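Local coordinates for protein putative hydrolase (Agrobacterium vitis, PDB 3LLC) that probably acts as an acyl-protein thioesterase and acyl-glucuronide esterase of the alpha/beta hydrolase family, at residues Gly44-Asp49 / Asn183-Ala188; Thr88-Leu93 / Met190-Ala195; Gly112-Gly117 / Gly245-Ser250. All blocks are in the same frame, centred on the assembly; numbering follows the deposited sequence.

Interaction 1 of 3, residues Gly44-Asp49 / Asn183-Ala188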
ATOM      1  N   GLY A  44      -2.330  -1.028   3.056  1.00 23.00           N
ATOM      2  CA  GLY A  44      -1.687  -0.400   4.219  1.00 23.33           C
ATOM      3  C   GLY A  44      -0.161  -0.418   4.282  1.00 21.96           C
ATOM      4  O   GLY A  44       0.522  -0.986   3.409  1.00 21.70           O
ATOM      5  N   GLY A  45       0.369   0.243   5.317  1.00 23.78           N
ATOM      6  CA  GLY A  45       1.829   0.279   5.570  1.00 25.49           C
ATOM      7  C   GLY A  45       2.421  -0.990   6.199  1.00 25.05           C
ATOM      8  O   GLY A  45       1.708  -1.896   6.649  1.00 25.20           O
ATOM      9  N   TYR A  46       3.746  -1.022   6.260  1.00 22.38           N
ATOM     10  CA  TYR A  46       4.511  -2.094   6.878  1.00 24.29           C
ATOM     11  C   TYR A  46       4.080  -2.157   8.330  1.00 24.02           C
ATOM     12  O   TYR A  46       4.015  -1.133   8.962  1.00 25.73           O
ATOM     13  CB  TYR A  46       5.980  -1.699   6.822  1.00 24.60           C
ATOM     14  CG  TYR A  46       7.021  -2.711   7.236  1.00 24.86           C
ATOM     15  CD1 TYR A  46       7.286  -3.803   6.425  1.00 36.09           C
ATOM     16  CD2 TYR A  46       7.848  -2.500   8.342  1.00 31.41           C
ATOM     17  CE1 TYR A  46       8.285  -4.706   6.724  1.00 39.74           C
ATOM     18  CE2 TYR A  46       8.858  -3.426   8.667  1.00 27.87           C
ATOM     19  CZ  TYR A  46       9.070  -4.514   7.837  1.00 31.75           C
ATOM     20  OH  TYR A  46      10.058  -5.451   8.062  1.00 38.17           O
ATOM     21  N   ARG A  47       3.765  -3.325   8.853  1.00 24.41           N
ATOM     22  CA  ARG A  47       3.320  -3.415  10.259  1.00 26.79           C
ATOM     23  C   ARG A  47       1.968  -2.763  10.595  1.00 26.96           C
ATOM     24  O   ARG A  47       1.632  -2.663  11.763  1.00 26.90           O
ATOM     25  CB  ARG A  47       4.416  -2.875  11.243  1.00 29.62           C
ATOM     26  CG  ARG A  47       5.734  -3.676  11.229  1.00 33.75           C
ATOM     27  CD  ARG A  47       6.744  -3.143  12.277  1.00 40.42           C
ATOM     28  NE  ARG A  47       6.291  -3.365  13.654  1.00 48.60           N
ATOM     29  CZ  ARG A  47       6.841  -2.823  14.747  1.00 54.16           C
ATOM     30  NH1 ARG A  47       7.901  -2.015  14.668  1.00 49.92           N
ATOM     31  NH2 ARG A  47       6.332  -3.101  15.945  1.00 54.12           N
ATOM     32  N   SER A  48       1.164  -2.367   9.611  1.00 24.54           N
ATOM     33  CA  SER A  48      -0.162  -1.805   9.917  1.00 25.01           C
ATOM     34  C   SER A  48      -1.206  -2.924  10.060  1.00 25.02           C
ATOM     35  O   SER A  48      -0.946  -4.108   9.763  1.00 23.13           O
ATOM     36  CB  SER A  48      -0.628  -0.848   8.795  1.00 26.36           C
ATOM     37  OG  SER A  48      -0.823  -1.579   7.578  1.00 28.46           O
ATOM     38  N   ASP A  49      -2.410  -2.520  10.456  1.00 23.57           N
ATOM     39  CA  ASP A  49      -3.532  -3.448  10.297  0.50 23.55           C
ATOM     40  C   ASP A  49      -4.774  -2.729   9.846  1.00 23.66           C
ATOM     41  O   ASP A  49      -4.861  -1.494   9.775  1.00 25.28           O
ATOM     42  CB  ASP A  49      -3.757  -4.405  11.489  0.50 24.91           C
ATOM     43  CG  ASP A  49      -4.361  -3.732  12.699  0.50 22.99           C
ATOM     44  OD1 ASP A  49      -5.271  -2.897  12.572  0.50 28.81           O
ATOM     45  OD2 ASP A  49      -3.946  -4.093  13.807  0.50 35.09           O
ATOM     46  N   ASN A 183      11.464  -2.176  14.859  1.00 37.78           N
ATOM     47  CA  ASN A 183      11.353  -2.614  13.472  1.00 37.48           C
ATOM     48  C   ASN A 183      12.405  -3.654  13.162  1.00 35.15           C
ATOM     49  O   ASN A 183      13.563  -3.500  13.551  1.00 37.19           O
ATOM     50  CB  ASN A 183      11.581  -1.452  12.510  1.00 37.36           C
ATOM     51  CG  ASN A 183      10.444  -0.479  12.486  1.00 43.04           C
ATOM     52  OD1 ASN A 183       9.287  -0.865  12.607  1.00 49.51           O
ATOM     53  ND2 ASN A 183      10.764   0.802  12.310  1.00 47.18           N
ATOM     54  N   ILE A 184      11.993  -4.732  12.512  1.00 33.38           N
ATOM     55  CA  ILE A 184      12.933  -5.672  11.960  1.00 31.56           C
ATOM     56  C   ILE A 184      12.785  -5.664  10.422  1.00 27.97           C
ATOM     57  O   ILE A 184      11.691  -5.463   9.894  1.00 28.53           O
ATOM     58  CB  ILE A 184      12.844  -7.045  12.621  1.00 36.72           C
ATOM     59  CG1 ILE A 184      11.915  -7.988  11.900  1.00 35.32           C
ATOM     60  CG2 ILE A 184      12.507  -6.944  14.150  1.00 43.73           C
ATOM     61  CD1 ILE A 184      12.689  -9.056  11.221  1.00 37.46           C
ATOM     62  N   PHE A 185      13.902  -5.823   9.733  1.00 22.72           N
ATOM     63  CA  PHE A 185      13.926  -5.904   8.272  1.00 20.98           C
ATOM     64  C   PHE A 185      14.767  -7.152   7.915  1.00 18.39           C
ATOM     65  O   PHE A 185      15.915  -7.281   8.349  1.00 17.25           O
ATOM     66  CB  PHE A 185      14.560  -4.650   7.677  1.00 22.76           C
ATOM     67  CG  PHE A 185      13.817  -3.374   7.972  1.00 22.28           C
ATOM     68  CD1 PHE A 185      12.672  -3.045   7.284  1.00 23.83           C
ATOM     69  CD2 PHE A 185      14.284  -2.503   8.957  1.00 27.95           C
ATOM     70  CE1 PHE A 185      11.975  -1.865   7.550  1.00 29.18           C
ATOM     71  CE2 PHE A 185      13.602  -1.314   9.223  1.00 26.45           C
ATOM     72  CZ  PHE A 185      12.463  -0.999   8.536  1.00 29.73           C
ATOM     73  N   THR A 186      14.164  -8.105   7.195  1.00 16.23           N
ATOM     74  CA  THR A 186      14.829  -9.364   6.877  1.00 14.04           C
ATOM     75  C   THR A 186      15.696  -9.241   5.599  1.00 17.68           C
ATOM     76  O   THR A 186      15.431  -8.373   4.733  1.00 18.40           O
ATOM     77  CB  THR A 186      13.832 -10.521   6.665  1.00 18.74           C
ATOM     78  OG1 THR A 186      13.025 -10.237   5.527  1.00 18.15           O
ATOM     79  CG2 THR A 186      12.876 -10.749   7.910  1.00 14.87           C
ATOM     80  N   ARG A 187      16.691 -10.112   5.527  1.00 20.41           N
ATOM     81  CA  ARG A 187      17.531 -10.249   4.337  0.50 22.32           C
ATOM     82  C   ARG A 187      16.635 -10.534   3.119  1.00 22.17           C
ATOM     83  O   ARG A 187      16.819  -9.924   2.075  1.00 20.05           O
ATOM     84  CB  ARG A 187      18.562 -11.360   4.525  0.50 21.97           C
ATOM     85  CG  ARG A 187      19.569 -11.500   3.364  0.50 24.92           C
ATOM     86  CD  ARG A 187      20.596 -12.620   3.609  0.50 26.17           C
ATOM     87  NE  ARG A 187      21.072 -13.200   2.356  0.50 25.38           N
ATOM     88  CZ  ARG A 187      21.976 -14.170   2.265  0.50 33.06           C
ATOM     89  NH1 ARG A 187      22.526 -14.689   3.356  0.50 26.62           N
ATOM     90  NH2 ARG A 187      22.327 -14.624   1.070  0.50 35.12           N
ATOM     91  N   ALA A 188      15.665 -11.431   3.273  1.00 22.57           N
ATOM     92  CA  ALA A 188      14.704 -11.757   2.179  1.00 23.10           C
ATOM     93  C   ALA A 188      13.920 -10.549   1.669  1.00 23.05           C
ATOM     94  O   ALA A 188      13.794 -10.349   0.450  1.00 22.35           O
ATOM     95  CB  ALA A 188      13.753 -12.929   2.584  1.00 23.10           C
TER
HETATM   96  O   HOH W   1      11.172  -7.753   7.056  1.00 19.99           O
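Y46 reaches across to strand 183-186 with one edge of its ring and its hydroxyl, which ends at the backbone carbonyl of I184. From CB the chain sets off with CG anti to the backbone N (chi1 -172°), which aims the ring out of the loop toward the strand. CE2 packs against CE1 of F185 at 3.7 Å. The two rings lie almost parallel, 10° apart in plane, but are slid so far past each other that they hardly overlap; their centroids are 5.3 Å apart. CZ lies 3.5 Å from O of I184 and 3.9 Å from CD1 of F185. At the tip, OH donates to O of I184 over a very short 2.5 Å, the carbonyl lying at the edge of the tyrosine ring and near its plane. The same hydroxyl accepts from a water 2.7 Å away, and that water takes the N-H of T186, so Y46 reaches I184 directly and T186 through water. Tyrosine suits the place because it combines a flat apolar body with a polar tip.

R47 adds a second bridge. NH1 gives a hydrogen to OD1 of N183 at 2.7 Å, leaving in the guanidinium plane yet arriving 42° above the amide plane, for the two flat groups stand nearly perpendicular. NH1 also donates to the carbonyl of E181. O of G45 closes the type II turn by accepting N and OG of S48. F84 packs edge-to-face with the Y46 ring, and F172 meets F185 from the neighbouring strand. The contact joins the loop after strand 39-43 to the small two-stranded sheet; both direct donors go to neutral oxygens, so carbonyl dipoles probably ease the arginine's charge, with no carboxylate across this contact.

Interaction 2 of 3, residues Thr88-Leu93 / Met190-Ala195. With EDO (1,2-ethanediol), chain D.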
ATOM      1  N   THR A  88       7.459 -10.562   2.183  1.00 20.47           N
ATOM      2  CA  THR A  88       8.263  -9.857   1.188  1.00 18.84           C
ATOM      3  C   THR A  88       7.288  -9.005   0.357  1.00 19.18           C
ATOM      4  O   THR A  88       6.070  -9.279   0.314  1.00 20.34           O
ATOM      5  CB  THR A  88       9.026 -10.833   0.243  1.00 20.41           C
ATOM      6  OG1 THR A  88       8.064 -11.622  -0.484  1.00 21.79           O
ATOM      7  CG2 THR A  88      10.070 -11.781   0.966  1.00 20.35           C
ATOM      8  N   ILE A  89       7.803  -7.994  -0.334  1.00 18.87           N
ATOM      9  CA  ILE A  89       7.010  -7.239  -1.279  1.00 17.82           C
ATOM     10  C   ILE A  89       6.322  -8.191  -2.285  1.00 18.73           C
ATOM     11  O   ILE A  89       5.111  -8.016  -2.549  1.00 20.60           O
ATOM     12  CB  ILE A  89       7.817  -6.135  -1.992  1.00 18.22           C
ATOM     13  CG1 ILE A  89       8.424  -5.118  -0.993  1.00 24.62           C
ATOM     14  CG2 ILE A  89       6.957  -5.374  -2.980  1.00 20.96           C
ATOM     15  CD1 ILE A  89       7.417  -4.356  -0.216  1.00 21.31           C
ATOM     16  N   SER A  90       7.051  -9.161  -2.841  1.00 20.13           N
ATOM     17  CA  SER A  90       6.427 -10.102  -3.786  1.00 19.34           C
ATOM     18  C   SER A  90       5.217 -10.851  -3.188  1.00 22.48           C
ATOM     19  O   SER A  90       4.169 -10.998  -3.852  1.00 19.79           O
ATOM     20  CB  SER A  90       7.428 -11.104  -4.355  1.00 22.11           C
ATOM     21  OG  SER A  90       8.400 -10.474  -5.184  1.00 19.46           O
ATOM     22  N   ARG A  91       5.362 -11.374  -1.957  1.00 19.89           N
ATOM     23  CA  ARG A  91       4.271 -12.126  -1.311  1.00 20.84           C
ATOM     24  C   ARG A  91       3.069 -11.246  -0.963  1.00 20.76           C
ATOM     25  O   ARG A  91       1.904 -11.666  -1.118  1.00 19.45           O
ATOM     26  CB  ARG A  91       4.761 -12.874  -0.043  1.00 19.95           C
ATOM     27  CG  ARG A  91       5.503 -14.149  -0.385  1.00 24.54           C
ATOM     28  CD  ARG A  91       6.251 -14.734   0.776  1.00 27.29           C
ATOM     29  NE  ARG A  91       5.458 -15.095   1.958  1.00 27.23           N
ATOM     30  CZ  ARG A  91       4.803 -16.247   2.141  1.00 31.95           C
ATOM     31  NH1 ARG A  91       4.743 -17.182   1.191  1.00 33.34           N
ATOM     32  NH2 ARG A  91       4.179 -16.462   3.297  1.00 32.82           N
ATOM     33  N   TRP A  92       3.340 -10.019  -0.500  1.00 20.91           N
ATOM     34  CA  TRP A  92       2.276  -9.097  -0.104  1.00 21.07           C
ATOM     35  C   TRP A  92       1.540  -8.541  -1.336  1.00 20.84           C
ATOM     36  O   TRP A  92       0.322  -8.373  -1.311  1.00 20.46           O
ATOM     37  CB  TRP A  92       2.843  -7.976   0.790  1.00 20.72           C
ATOM     38  CG  TRP A  92       3.283  -8.516   2.167  1.00 22.86           C
ATOM     39  CD1 TRP A  92       2.694  -9.524   2.861  1.00 20.27           C
ATOM     40  CD2 TRP A  92       4.370  -8.041   3.009  1.00 19.82           C
ATOM     41  NE1 TRP A  92       3.337  -9.729   4.073  1.00 23.00           N
ATOM     42  CE2 TRP A  92       4.357  -8.831   4.191  1.00 21.33           C
ATOM     43  CE3 TRP A  92       5.339  -7.049   2.874  1.00 21.72           C
ATOM     44  CZ2 TRP A  92       5.277  -8.637   5.241  1.00 22.94           C
ATOM     45  CZ3 TRP A  92       6.270  -6.873   3.906  1.00 21.21           C
ATOM     46  CH2 TRP A  92       6.235  -7.674   5.061  1.00 20.02           C
ATOM     47  N   LEU A  93       2.268  -8.357  -2.433  1.00 21.42           N
ATOM     48  CA  LEU A  93       1.653  -8.023  -3.712  1.00 19.49           C
ATOM     49  C   LEU A  93       0.769  -9.170  -4.208  1.00 19.81           C
ATOM     50  O   LEU A  93      -0.350  -8.924  -4.687  1.00 21.23           O
ATOM     51  CB  LEU A  93       2.737  -7.707  -4.759  1.00 19.73           C
ATOM     52  CG  LEU A  93       2.269  -7.575  -6.224  1.00 20.81           C
ATOM     53  CD1 LEU A  93       1.286  -6.360  -6.394  1.00 20.89           C
ATOM     54  CD2 LEU A  93       3.529  -7.390  -7.161  1.00 21.11           C
HETATM   55  N   MSE A 190      14.934  -7.349   1.876  1.00 18.74           N
HETATM   56  CA  MSE A 190      15.877  -6.449   1.195  1.00 19.97           C
HETATM   57  C   MSE A 190      16.207  -6.984  -0.236  1.00 19.46           C
HETATM   58  O   MSE A 190      16.220  -6.213  -1.181  1.00 20.72           O
HETATM   59  CB  MSE A 190      17.195  -6.294   1.983  1.00 21.59           C
HETATM   60  CG  MSE A 190      17.040  -5.680   3.423  1.00 18.59           C
HETATM   61 SE   MSE A 190      16.476  -3.921   3.456  0.75 19.39          SE
HETATM   62  CE  MSE A 190      17.987  -3.158   2.514  1.00 22.34           C
ATOM     63  N   GLU A 191      16.444  -8.284  -0.358  1.00 17.22           N
ATOM     64  CA  GLU A 191      16.850  -8.872  -1.660  1.00 18.25           C
ATOM     65  C   GLU A 191      15.664  -8.783  -2.650  1.00 18.48           C
ATOM     66  O   GLU A 191      15.809  -8.325  -3.775  1.00 19.08           O
ATOM     67  CB  GLU A 191      17.302 -10.312  -1.483  1.00 19.83           C
ATOM     68  CG  GLU A 191      18.663 -10.470  -0.790  1.00 21.69           C
ATOM     69  CD  GLU A 191      19.022 -11.894  -0.437  1.00 24.10           C
ATOM     70  OE1 GLU A 191      18.186 -12.825  -0.528  1.00 28.73           O
ATOM     71  OE2 GLU A 191      20.176 -12.074  -0.030  1.00 27.40           O
ATOM     72  N   ASP A 192      14.484  -9.148  -2.180  1.00 20.40           N
ATOM     73  CA  ASP A 192      13.268  -9.131  -3.019  1.00 21.38           C
ATOM     74  C   ASP A 192      12.776  -7.716  -3.331  1.00 22.44           C
ATOM     75  O   ASP A 192      12.106  -7.517  -4.344  1.00 21.39           O
ATOM     76  CB  ASP A 192      12.188 -10.028  -2.383  1.00 20.69           C
ATOM     77  CG  ASP A 192      10.834  -9.960  -3.108  1.00 20.60           C
ATOM     78  OD1 ASP A 192      10.657 -10.721  -4.069  1.00 20.71           O
ATOM     79  OD2 ASP A 192       9.975  -9.156  -2.726  1.00 19.55           O
ATOM     80  N   GLY A 193      13.139  -6.704  -2.514  1.00 17.92           N
ATOM     81  CA  GLY A 193      12.767  -5.348  -2.805  1.00 19.17           C
ATOM     82  C   GLY A 193      13.345  -4.886  -4.155  1.00 18.00           C
ATOM     83  O   GLY A 193      12.690  -4.111  -4.865  1.00 22.54           O
ATOM     84  N   ARG A 194      14.512  -5.390  -4.526  1.00 18.97           N
ATOM     85  CA  ARG A 194      15.128  -5.066  -5.821  1.00 16.84           C
ATOM     86  C   ARG A 194      14.380  -5.741  -6.991  1.00 20.28           C
ATOM     87  O   ARG A 194      14.319  -5.175  -8.106  1.00 19.88           O
ATOM     88  CB  ARG A 194      16.636  -5.368  -5.844  1.00 17.58           C
ATOM     89  CG  ARG A 194      17.461  -4.205  -5.243  1.00 17.44           C
ATOM     90  CD  ARG A 194      18.949  -4.583  -5.043  1.00 18.53           C
ATOM     91  NE  ARG A 194      19.708  -3.401  -4.605  1.00 19.88           N
ATOM     92  CZ  ARG A 194      20.283  -2.507  -5.407  1.00 23.19           C
ATOM     93  NH1 ARG A 194      20.230  -2.641  -6.732  1.00 18.39           N
ATOM     94  NH2 ARG A 194      20.955  -1.479  -4.885  1.00 21.29           N
ATOM     95  N   ALA A 195      13.835  -6.935  -6.741  1.00 20.48           N
ATOM     96  CA  ALA A 195      12.958  -7.611  -7.725  1.00 21.66           C
ATOM     97  C   ALA A 195      11.736  -6.750  -8.051  1.00 21.14           C
ATOM     98  O   ALA A 195      11.221  -6.823  -9.138  1.00 22.64           O
ATOM     99  CB  ALA A 195      12.529  -9.016  -7.256  1.00 18.07           C
TER
HETATM  100  C1  EDO D 272       9.541  -4.729 -11.258  1.00 59.43           C
HETATM  101  O1  EDO D 272       9.071  -6.068 -11.533  1.00 60.96           O
HETATM  102  C2  EDO D 272       8.471  -3.697 -11.571  1.00 52.06           C
HETATM  103  O2  EDO D 272       8.933  -2.740 -12.522  1.00 56.39           O
HETATM  104  O   HOH W   2      10.696  -7.669  -0.569  1.00 23.84           O
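D192 lays its carboxylate over the first turn of helix 89-103, overlapping T88, I89 and S90. A chi1 near 174° swings the group out from its own helix toward the other. The two oxygens divide the work. OD2 receives the N-H of S90 at 2.9 Å, on the syn side and in a fairly straight bond of 162°, while OD1 uses its syn lone pair for OG of S90, a short 2.5 Å away. One serine therefore grips both oxygens and fixes the rotation of the carboxylate. A water donates to OD2 at 2.7 Å and accepts from N of I89 at 2.9 Å, filling in for a direct bond that the angle forbids there.

T88 is the N-cap: its OG1 accepts from N of R91 at 3.1 Å, and its CB lies 3.5 Å from OD2 of D192. An aspartate suits this spot, since a negative group near the exposed amides of a helix start probably gains from the helix dipole. CA of G193 and CA of I89 are 6.2 Å apart. N196 ND2 bonds both OG of S90 and O of D192. Away from D192, the end of I89 packs on W118, and W92 packs on I119, both of helix 115-128, so the contact joins helix 187-195 to a helix flanking the central sheet.

Interaction 3 of 3, residues Gly112-Gly117 / Gly245-Ser250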
ATOM      1  N   GLY A 112      -3.265   3.735  -1.277  1.00 22.89           N
ATOM      2  CA  GLY A 112      -2.034   3.082  -0.773  1.00 22.66           C
ATOM      3  C   GLY A 112      -1.254   3.989   0.153  1.00 24.41           C
ATOM      4  O   GLY A 112      -0.883   5.099  -0.236  1.00 24.95           O
ATOM      5  N   SER A 113      -0.982   3.496   1.361  1.00 23.58           N
ATOM      6  CA  SER A 113      -0.263   4.237   2.403  1.00 24.70           C
ATOM      7  C   SER A 113       1.124   3.608   2.634  1.00 25.01           C
ATOM      8  O   SER A 113       1.237   2.392   2.915  1.00 22.71           O
ATOM      9  CB  SER A 113      -1.048   4.182   3.714  1.00 28.91           C
ATOM     10  OG  SER A 113      -0.308   4.837   4.742  1.00 30.66           O
ATOM     11  N   SER A 114       2.161   4.433   2.475  1.00 24.56           N
ATOM     12  CA  SER A 114       3.553   4.069   2.737  1.00 24.18           C
ATOM     13  C   SER A 114       4.002   2.845   1.907  1.00 24.67           C
ATOM     14  O   SER A 114       3.989   2.914   0.658  1.00 24.22           O
ATOM     15  CB  SER A 114       3.751   3.957   4.265  1.00 27.19           C
ATOM     16  OG  SER A 114       5.122   3.986   4.570  1.00 33.45           O
HETATM   17  N   MSE A 115       4.334   1.708   2.519  1.00 22.10           N
HETATM   18  CA  MSE A 115       4.625   0.491   1.713  1.00 23.35           C
HETATM   19  C   MSE A 115       3.455   0.155   0.771  1.00 23.60           C
HETATM   20  O   MSE A 115       3.664  -0.393  -0.308  1.00 22.86           O
HETATM   21  CB  MSE A 115       4.945  -0.714   2.609  1.00 23.98           C
HETATM   22  CG  MSE A 115       5.084  -2.030   1.879  1.00 27.36           C
HETATM   23 SE   MSE A 115       5.439  -3.549   3.030  0.75 23.03          SE
HETATM   24  CE  MSE A 115       3.656  -3.970   3.604  1.00 24.12           C
ATOM     25  N   GLY A 116       2.227   0.447   1.197  1.00 22.35           N
ATOM     26  CA  GLY A 116       1.043   0.150   0.399  1.00 22.93           C
ATOM     27  C   GLY A 116       1.018   0.926  -0.926  1.00 21.12           C
ATOM     28  O   GLY A 116       0.406   0.486  -1.902  1.00 22.87           O
ATOM     29  N   GLY A 117       1.670   2.093  -0.955  1.00 21.12           N
ATOM     30  CA  GLY A 117       1.883   2.867  -2.188  1.00 23.37           C
ATOM     31  C   GLY A 117       2.796   2.180  -3.183  1.00 23.22           C
ATOM     32  O   GLY A 117       2.563   2.229  -4.405  1.00 23.82           O
ATOM     33  N   GLY A 245       3.005  18.233   8.087  1.00 16.16           N
ATOM     34  CA  GLY A 245       2.550  16.860   8.150  1.00 18.34           C
ATOM     35  C   GLY A 245       3.647  15.845   8.473  1.00 19.68           C
ATOM     36  O   GLY A 245       4.787  16.001   8.025  1.00 18.82           O
ATOM     37  N   ASP A 246       3.316  14.824   9.287  1.00 20.27           N
ATOM     38  CA  ASP A 246       4.280  13.787   9.652  1.00 20.25           C
ATOM     39  C   ASP A 246       4.010  12.531   8.874  1.00 22.88           C
ATOM     40  O   ASP A 246       3.253  12.577   7.892  1.00 21.21           O
ATOM     41  CB  ASP A 246       4.322  13.584  11.185  1.00 21.38           C
ATOM     42  CG  ASP A 246       3.043  13.000  11.752  1.00 24.36           C
ATOM     43  OD1 ASP A 246       2.216  12.424  11.046  1.00 23.09           O
ATOM     44  OD2 ASP A 246       2.873  13.099  12.967  1.00 24.75           O
ATOM     45  N   HIS A 247       4.627  11.402   9.245  1.00 19.49           N
ATOM     46  CA  HIS A 247       4.470  10.188   8.435  1.00 21.28           C
ATOM     47  C   HIS A 247       3.034   9.610   8.481  1.00 23.73           C
ATOM     48  O   HIS A 247       2.585   9.013   7.524  1.00 24.66           O
ATOM     49  CB  HIS A 247       5.477   9.076   8.813  1.00 20.98           C
ATOM     50  CG  HIS A 247       5.455   7.918   7.860  1.00 21.67           C
ATOM     51  ND1 HIS A 247       5.664   8.079   6.509  1.00 21.31           N
ATOM     52  CD2 HIS A 247       5.197   6.598   8.051  1.00 24.97           C
ATOM     53  CE1 HIS A 247       5.547   6.899   5.904  1.00 27.51           C
ATOM     54  NE2 HIS A 247       5.287   5.982   6.822  1.00 25.82           N
ATOM     55  N   ARG A 248       2.342   9.775   9.594  1.00 22.56           N
ATOM     56  CA  ARG A 248       1.017   9.138   9.756  1.00 28.27           C
ATOM     57  C   ARG A 248      -0.126   9.881   9.029  1.00 28.57           C
ATOM     58  O   ARG A 248      -1.111   9.236   8.607  1.00 26.05           O
ATOM     59  CB  ARG A 248       0.675   9.019  11.254  1.00 29.01           C
ATOM     60  CG  ARG A 248       1.473   7.910  11.985  1.00 37.36           C
ATOM     61  CD  ARG A 248       1.246   7.971  13.524  1.00 31.89           C
ATOM     62  N   LEU A 249       0.017  11.215   8.880  1.00 23.73           N
ATOM     63  CA  LEU A 249      -0.989  12.053   8.198  1.00 23.27           C
ATOM     64  C   LEU A 249      -2.408  11.649   8.612  1.00 24.77           C
ATOM     65  O   LEU A 249      -3.234  11.290   7.765  1.00 23.53           O
ATOM     66  CB  LEU A 249      -0.835  11.942   6.665  1.00 24.19           C
ATOM     67  CG  LEU A 249       0.369  12.603   6.013  1.00 28.27           C
ATOM     68  CD1 LEU A 249       0.334  12.453   4.463  1.00 24.97           C
ATOM     69  CD2 LEU A 249       0.548  14.085   6.399  1.00 20.37           C
ATOM     70  N   SER A 250      -2.670  11.665   9.920  1.00 21.54           N
ATOM     71  CA  SER A 250      -3.947  11.199  10.471  1.00 24.84           C
ATOM     72  C   SER A 250      -4.602  12.195  11.431  1.00 23.35           C
ATOM     73  O   SER A 250      -5.539  11.851  12.160  1.00 23.86           O
ATOM     74  CB  SER A 250      -3.753   9.812  11.150  1.00 26.81           C
ATOM     75  OG  SER A 250      -2.825   9.915  12.220  1.00 27.18           O
TER
HETATM   76  O   HOH W   3       1.440   6.714   6.258  1.00 39.79           O
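The nucleophile elbow of the alpha/beta hydrolase fold, the tight turn from strand 107-113 into helix 115-128, meets here the loop after strand 237-242, where the family places its histidine. The GxSxG pattern of G112, S114 and G116 and the geometry are consistent with a catalytic triad of S114, H247 and D217. OG of S114 and NE2 of H247 are 3.0 Å apart and hydrogen-bonded, and either could be the donor. OG lies at the edge of the imidazole, near its plane, as a lone pair or N-H in the ring plane requires. The histidine's extended first torsion (chi1 -172°) brings the ring out of its loop to the serine. At the other end of the ring ND1 bonds to OD2 of D217, so the ring is held from two sides.

S114 itself sits on a strained backbone, phi 57° and psi -115°, the conformation expected at the elbow, which lifts its side chain clear of the sheet. The glycines around it serve the sharp turn, where the backbone closes on itself: O of G116 lies near CA of G112, and O of S113 near CA of G116. Behind S114, N of G116 and N of G117 bond back to the carbonyls of S113 and S114 to begin the helix. A tetraethylene glycol, probably from the crystallisation liquor, is hydrogen-bonded to OG of S114 and to N of M115, which may mark the pocket. A second link runs through a water that lies 3.0 Å from OG of S113 and donates to the backbone O of H247 at 2.9 Å.

Following the chain from the N terminus, the loop 44-49, helix start 88-93 and elbow 112-117 come first, and their partners 183-188, 190-195 and 245-250 follow in the same order. Each contact therefore closes a long loop of about 100 to 130 residues, and every pair crosses, none nesting. Interaction 1 ties the strand leading into helix 187-195 to the loop after strand 39-43, and interaction 2 ties the helix itself to helix 89-103. Interaction 3 joins the central strand 107-113 to the far edge of the sheet. The three meet around W92 and M115: Y46 CE1 lies 4.0 Å from W92 CH2, and W92 CE3 3.5 Å from M115 SE.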